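BamaA.19900.a (Balamuthia mandrillaris, PDB 6VZZ) binds glucose and, as a glucokinase of the actin-like ATPase superfamily, probably phosphorylates it on its 6-hydroxyl at the expense of ATP. Local coordinates at residues L147-C151 / G196-L200; G172-S176 / E367-L371; D184-A190 / V329-A335. One frame throughout, in Å; residues are numbered along the deposited sequence.

All three contacts meet on one mixed sheet, whose strands run 167-171, 370-374, 331-335, 186-191, 195-201, 213-216 from edge to edge. Contact 3 is its parallel central pair. Contact 1, centred about 9 Å from contact 3, packs helix 146-159 on strand 195-201, beside the glucose; contact 2 is centred about 12 Å from contact 3 and 20 Å from contact 1. Strand 186-191 hydrogen-bonds to 195-201, and 331-335 to 370-374, so contact 3 is bonded to both others, whereas contacts 1 and 2 do not touch. Along the chain contact 1 interleaves with both others, while contact 3 falls wholly between the two segments of contact 2. One sheet thus runs from the sugar pocket to the surface turn.

Contact 1: L147-C151 / G196-L200; sequences LEGTC and GIATL. With BGC (beta-D-glucopyranose), chain B.
Helix 147-151 lies across strand 196-200 at 38° between their N-to-C directions, the axes 7.6 Å apart, with Leu147 CA 5.7 Å from Ala198 CA and Cys151 CA 6.4 Å from Leu200 CA. Cys151 and Leu147, one turn apart (Cys151 N to Leu147 O, 3.0 Å), point at the strand and do most of the packing. Ala198 rises between them: its CB is 3.8 Å from Leu147 CB and 3.6 Å from Cys151 SG, and a methyl suits so close an approach. The m rotamer of Cys151 puts SG there, while Cys151 CB meets Leu200 CD2 at 3.6 Å. Leu147, with chi1 near -99° and chi2 m, lays CG 3.4 Å from Gly196 C. A CB on Gly196 would clash with Leu147 CD2; Gly196 CA also comes within 3.5 Å of glucose C6. This apolar helix-on-sheet packing thus borders the sugar pocket. Ile197 and Thr199 point to the other face, toward helix 303-327, while strands 186-191 and 213-216 flank strand 195-201 and also touch helix 146-159.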
# COMPACT_ATOMS: atom_id res chain seq x y z
N LEU A 147 -3.90 14.06 -4.18
CA LEU A 147 -3.47 13.67 -2.84
C LEU A 147 -1.95 13.75 -2.69
O LEU A 147 -1.45 14.06 -1.61
CB LEU A 147 -3.96 12.27 -2.49
CG LEU A 147 -5.22 12.23 -1.61
CD1 LEU A 147 -4.90 12.70 -0.21
CD2 LEU A 147 -6.31 13.08 -2.22
N GLU A 148 -1.22 13.47 -3.77
CA GLU A 148 0.20 13.76 -3.79
C GLU A 148 0.45 15.24 -3.49
O GLU A 148 1.38 15.59 -2.75
CB GLU A 148 0.78 13.34 -5.14
CG GLU A 148 2.22 13.75 -5.40
CD GLU A 148 2.75 13.21 -6.72
OE1 GLU A 148 1.94 12.76 -7.56
OE2 GLU A 148 3.99 13.23 -6.91
N GLY A 149 -0.39 16.12 -4.04
CA GLY A 149 -0.28 17.53 -3.70
C GLY A 149 -0.61 17.81 -2.24
O GLY A 149 0.03 18.66 -1.61
N THR A 150 -1.61 17.11 -1.70
CA THR A 150 -1.94 17.26 -0.28
C THR A 150 -0.73 16.97 0.59
O THR A 150 -0.41 17.72 1.52
CB THR A 150 -3.10 16.33 0.10
OG1 THR A 150 -4.25 16.64 -0.70
CG2 THR A 150 -3.44 16.48 1.57
N CYS A 151 -0.02 15.88 0.28
CA CYS A 151 1.13 15.51 1.10
C CYS A 151 2.20 16.59 1.07
O CYS A 151 2.77 16.93 2.11
CB CYS A 151 1.67 14.16 0.64
SG CYS A 151 0.48 12.84 0.92
N GLY A 196 -9.46 9.77 -1.98
CA GLY A 196 -8.06 10.04 -2.25
C GLY A 196 -7.17 9.48 -1.15
O GLY A 196 -7.48 9.62 0.04
N ILE A 197 -6.06 8.87 -1.55
CA ILE A 197 -5.14 8.24 -0.61
C ILE A 197 -3.71 8.39 -1.10
O ILE A 197 -3.40 8.05 -2.25
CB ILE A 197 -5.49 6.75 -0.40
CG1 ILE A 197 -6.80 6.62 0.38
CG2 ILE A 197 -4.36 6.05 0.34
CD1 ILE A 197 -7.26 5.22 0.55
N ALA A 198 -2.83 8.88 -0.23
CA ALA A 198 -1.40 8.94 -0.48
C ALA A 198 -0.67 8.68 0.84
O ALA A 198 -1.30 8.59 1.90
CB ALA A 198 -0.99 10.28 -1.09
N THR A 199 0.65 8.55 0.79
CA THR A 199 1.42 8.26 1.99
C THR A 199 2.67 9.13 2.05
O THR A 199 3.42 9.22 1.07
CB THR A 199 1.84 6.78 2.05
OG1 THR A 199 0.68 5.95 1.98
CG2 THR A 199 2.59 6.48 3.36
N LEU A 200 2.89 9.75 3.20
CA LEU A 200 4.15 10.43 3.50
C LEU A 200 5.13 9.39 4.03
O LEU A 200 4.87 8.76 5.05
CB LEU A 200 3.92 11.55 4.53
CG LEU A 200 3.21 12.82 4.05
CD1 LEU A 200 2.64 13.61 5.21
CD2 LEU A 200 4.17 13.70 3.24
C2 BGC B . -8.84 9.17 -8.13
C3 BGC B . -7.60 9.61 -7.36
C4 BGC B . -7.90 10.87 -6.57
C5 BGC B . -9.13 10.65 -5.70
C6 BGC B . -9.54 11.87 -4.90
C1 BGC B . -10.00 9.03 -7.16
O1 BGC B . -11.13 8.56 -7.80
O2 BGC B . -8.60 7.94 -8.80
O3 BGC B . -6.51 9.80 -8.24
O4 BGC B . -6.80 11.19 -5.73
O5 BGC B . -10.23 10.29 -6.53
O6 BGC B . -9.58 13.03 -5.70

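Contact 2: G172-S176 / E367-L371; sequences GPASS and EDIDL
This is a turn-to-strand contact held by one side-chain-to-backbone hydrogen bond, at the partly buried end of the sheet where the chain leaves strand 167-171 and, far along the sequence, enters strand 370-374. Residues Gly172 to Ser175 form a type I beta turn, with Pro173 at -70/-12 and Ala174 at -108/17 in its central positions; proline's fixed phi suits the first of them. Ser175 N reaches Gly172 O at 3.2 Å, and Ser175 OG, with chi1 p, donates to the same Gly172 O at 2.6 Å. Gly172, at phi/psi 120/171, sits 4.1 Å CA-to-CA from Asp370. Any CB there would jam against the preceding carbonyl and strike Asp370 OD1, so glycine fits on both counts. On the other side the chain goes from Asp368 (-108/27) through Ile369 (-86/129) into extended Asp370 (-78/146). Asp370, with chi1 m and chi2 near -61°, brings OD1 to the backbone of the turn, where it accepts Ala174 N at 2.9 Å, N-H...O angle 154°. Pro173 CD lies 3.1 Å from Asp370 OD1 and 3.3 Å from Asp368 O, and Pro173 CG touches Asp368 CB at 3.8 Å. Ile369 points away, onto Val329, while the backbone of Asp370 bonds to Arg330 and Met332. A carboxylate oxygen thus satisfies an amide inside the turn, tying it to a strand whose own backbone is already paired.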
# COMPACT_ATOMS: atom_id res chain seq x y z
N GLY A 172 -4.78 8.69 19.76
CA GLY A 172 -3.42 8.23 19.61
C GLY A 172 -2.50 8.73 20.71
O GLY A 172 -2.86 9.59 21.51
N PRO A 173 -1.27 8.19 20.75
CA PRO A 173 -0.35 8.53 21.84
C PRO A 173 0.18 9.95 21.80
O PRO A 173 0.79 10.40 22.77
CB PRO A 173 0.80 7.53 21.65
CG PRO A 173 0.33 6.56 20.63
CD PRO A 173 -0.66 7.26 19.79
N ALA A 174 -0.03 10.67 20.70
CA ALA A 174 0.44 12.04 20.55
C ALA A 174 -0.70 13.04 20.61
O ALA A 174 -0.54 14.18 20.18
CB ALA A 174 1.20 12.18 19.23
N SER A 175 -1.87 12.62 21.12
CA SER A 175 -3.06 13.44 21.01
C SER A 175 -3.14 14.55 22.05
O SER A 175 -3.98 15.44 21.91
CB SER A 175 -4.31 12.57 21.08
OG SER A 175 -4.26 11.67 22.17
N SER A 176 -2.31 14.54 23.08
CA SER A 176 -2.21 15.68 23.97
C SER A 176 -1.19 16.71 23.48
O SER A 176 -1.15 17.82 24.03
CB SER A 176 -1.83 15.22 25.38
OG SER A 176 -0.84 14.21 25.29
N GLU A 367 -3.02 -0.22 17.85
CA GLU A 367 -3.49 0.45 19.06
C GLU A 367 -2.85 1.83 19.24
O GLU A 367 -3.50 2.74 19.77
CB GLU A 367 -3.22 -0.43 20.28
N ASP A 368 -1.61 2.02 18.78
CA ASP A 368 -0.87 3.25 19.02
C ASP A 368 -0.74 4.12 17.77
O ASP A 368 0.21 4.91 17.64
CB ASP A 368 0.50 2.93 19.61
CG ASP A 368 0.40 2.40 21.05
OD1 ASP A 368 -0.30 3.04 21.88
OD2 ASP A 368 1.00 1.34 21.35
N ILE A 369 -1.68 4.01 16.85
CA ILE A 369 -1.68 4.80 15.63
C ILE A 369 -2.36 6.13 15.91
O ILE A 369 -3.46 6.16 16.47
CB ILE A 369 -2.38 4.04 14.49
CG1 ILE A 369 -1.57 2.79 14.14
CG2 ILE A 369 -2.63 4.94 13.28
CD1 ILE A 369 -1.35 2.61 12.66
N ASP A 370 -1.70 7.23 15.56
CA ASP A 370 -2.28 8.56 15.71
C ASP A 370 -3.29 8.83 14.59
O ASP A 370 -3.13 8.38 13.46
CB ASP A 370 -1.19 9.64 15.68
CG ASP A 370 -0.31 9.63 16.91
OD1 ASP A 370 -0.82 9.83 18.04
OD2 ASP A 370 0.91 9.44 16.74
N LEU A 371 -4.33 9.58 14.93
CA LEU A 371 -5.32 10.01 13.94
C LEU A 371 -5.49 11.52 14.07
O LEU A 371 -5.78 12.02 15.17
CB LEU A 371 -6.65 9.29 14.13
CG LEU A 371 -7.85 9.87 13.36
CD1 LEU A 371 -7.60 9.84 11.86
CD2 LEU A 371 -9.14 9.13 13.70

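Contact 3: D184-A190 / V329-A335; sequences DHYLVLA and VRGMLLA. With CA (calcium ion), chain E.
Leu187 and Leu189 of strand 186-190 share one face of the sheet with Met332 and Leu334 of strand 331-335. Leu187 CB meets Met332 CB at 4.0 Å and Val329 CG1 at 4.1 Å, and Leu189 CB is 4.2 Å from Leu334 CD2; helix 303-327 covers Leu187, Leu189 and Met332. On the opposite face lie Tyr186 CB to Leu333 CD1 (4.0 Å) and Val188 CG1 to Ala335 CB (4.2 Å), where helix 146-159 packs on Val188 and Leu333. Leucine, valine and methionine fill the space beneath these helices, while Ala335 sets only a methyl against Val188. The strands run parallel, 18° apart with axes 4.5 Å apart, pairing Leu187 with Met332, Val188 with Leu333 and Leu189 with Leu334. This helix-covered parallel centre of a mixed sheet is consistent with the layered alpha/beta domain of actin-like ATPases. The ladder alternates: Leu187 N to Gly331 O (3.0 Å), Leu333 N to Leu187 O (2.8 Å), Leu189 N to Leu333 O (3.0 Å), Ala335 N to Leu189 O (2.8 Å). Tyr186, chi1 m, lays its ring by Gly331, where a CB would strike CE1. Next, Arg330 (-89/-26) leaves the extended conformation, its N bonding to His185 O at 2.8 Å. The ring of His185 turns elsewhere: ND1 is hydrogen-bonded to Ser202 N, and the side chain packs on Met215 of the second subunit. Outermost, Asp184 OD2 forms a salt bridge with Arg330 NH1 at 3.2 Å, while Asp184 OD1 binds calcium at 2.7 Å, alongside two waters and Pro183 O. One carboxylate thus serves two cations, closing an apolar strand pair with charge.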
# COMPACT_ATOMS: atom_id res chain seq x y z
N ASP A 184 8.39 9.06 10.56
CA ASP A 184 7.85 7.75 10.25
C ASP A 184 6.89 7.94 9.08
O ASP A 184 6.84 9.02 8.49
CB ASP A 184 7.20 7.12 11.49
CG ASP A 184 8.21 6.84 12.60
OD1 ASP A 184 9.29 6.27 12.30
OD2 ASP A 184 7.94 7.18 13.76
N HIS A 185 6.14 6.90 8.72
CA HIS A 185 5.19 7.04 7.62
C HIS A 185 3.86 7.54 8.15
O HIS A 185 3.45 7.21 9.26
CB HIS A 185 4.96 5.73 6.87
CG HIS A 185 6.21 4.98 6.58
ND1 HIS A 185 7.32 5.57 6.03
CD2 HIS A 185 6.52 3.68 6.77
CE1 HIS A 185 8.27 4.66 5.89
NE2 HIS A 185 7.82 3.51 6.34
N TYR A 186 3.17 8.31 7.32
CA TYR A 186 1.83 8.79 7.65
C TYR A 186 0.93 8.58 6.44
O TYR A 186 1.33 8.88 5.31
CB TYR A 186 1.85 10.26 8.08
CG TYR A 186 2.48 10.47 9.44
CD1 TYR A 186 1.70 10.46 10.59
CD2 TYR A 186 3.85 10.67 9.58
CE1 TYR A 186 2.26 10.64 11.84
CE2 TYR A 186 4.43 10.85 10.83
CZ TYR A 186 3.62 10.84 11.96
OH TYR A 186 4.16 11.02 13.20
N LEU A 187 -0.25 8.03 6.69
CA LEU A 187 -1.27 7.85 5.66
C LEU A 187 -2.14 9.10 5.59
O LEU A 187 -2.56 9.63 6.62
CB LEU A 187 -2.11 6.62 5.98
CG LEU A 187 -3.24 6.16 5.05
CD1 LEU A 187 -2.72 5.72 3.71
CD2 LEU A 187 -4.02 5.03 5.70
N VAL A 188 -2.39 9.59 4.38
CA VAL A 188 -3.28 10.73 4.17
C VAL A 188 -4.48 10.27 3.35
O VAL A 188 -4.31 9.65 2.29
CB VAL A 188 -2.55 11.90 3.48
CG1 VAL A 188 -3.53 13.04 3.24
CG2 VAL A 188 -1.37 12.36 4.31
N LEU A 189 -5.68 10.58 3.83
CA LEU A 189 -6.94 10.25 3.17
C LEU A 189 -7.79 11.51 3.03
O LEU A 189 -7.81 12.35 3.93
CB LEU A 189 -7.76 9.19 3.94
CG LEU A 189 -7.11 7.87 4.37
CD1 LEU A 189 -6.38 8.02 5.69
CD2 LEU A 189 -8.15 6.79 4.46
N ALA A 190 -8.51 11.62 1.91
CA ALA A 190 -9.44 12.72 1.72
C ALA A 190 -10.70 12.20 1.04
O ALA A 190 -10.62 11.58 -0.02
CB ALA A 190 -8.83 13.85 0.89
N VAL A 329 2.16 2.45 8.96
CA VAL A 329 2.28 3.87 9.25
C VAL A 329 2.26 4.11 10.76
O VAL A 329 1.82 3.27 11.56
CB VAL A 329 1.18 4.69 8.55
CG1 VAL A 329 1.25 4.49 7.04
CG2 VAL A 329 -0.21 4.31 9.11
N ARG A 330 2.73 5.29 11.16
CA ARG A 330 2.63 5.74 12.54
C ARG A 330 1.34 6.49 12.82
O ARG A 330 0.87 6.50 13.97
CB ARG A 330 3.84 6.62 12.88
CG ARG A 330 3.68 7.42 14.15
CD ARG A 330 4.98 7.54 14.90
NE ARG A 330 4.84 8.40 16.07
CZ ARG A 330 5.85 8.78 16.85
NH1 ARG A 330 7.08 8.37 16.58
NH2 ARG A 330 5.62 9.56 17.89
N GLY A 331 0.74 7.11 11.81
CA GLY A 331 -0.46 7.89 12.02
C GLY A 331 -1.16 8.09 10.70
O GLY A 331 -0.68 7.64 9.65
N MET A 332 -2.30 8.76 10.77
CA MET A 332 -3.05 9.06 9.56
C MET A 332 -3.74 10.41 9.71
O MET A 332 -4.04 10.86 10.81
CB MET A 332 -4.08 7.97 9.23
CG MET A 332 -4.86 7.48 10.41
SD MET A 332 -6.10 6.25 9.94
CE MET A 332 -7.07 6.28 11.44
N LEU A 333 -3.96 11.06 8.57
CA LEU A 333 -4.54 12.39 8.51
C LEU A 333 -5.77 12.34 7.62
O LEU A 333 -5.68 11.94 6.45
CB LEU A 333 -3.53 13.41 7.98
CG LEU A 333 -2.33 13.77 8.86
CD1 LEU A 333 -1.26 12.69 8.89
CD2 LEU A 333 -1.75 15.08 8.37
N LEU A 334 -6.93 12.73 8.16
CA LEU A 334 -8.13 12.95 7.37
C LEU A 334 -8.12 14.39 6.87
O LEU A 334 -8.16 15.32 7.68
CB LEU A 334 -9.39 12.66 8.18
CG LEU A 334 -9.48 11.24 8.78
CD1 LEU A 334 -10.74 11.03 9.61
CD2 LEU A 334 -9.42 10.22 7.66
N ALA A 335 -8.04 14.57 5.56
CA ALA A 335 -7.79 15.88 4.98
C ALA A 335 -8.90 16.25 4.00
O ALA A 335 -9.73 15.42 3.63
CB ALA A 335 -6.43 15.91 4.27
CA CA E . 11.71 6.24 11.12
O HOH W 1 13.73 6.72 9.22
O HOH W 2 11.53 4.31 12.44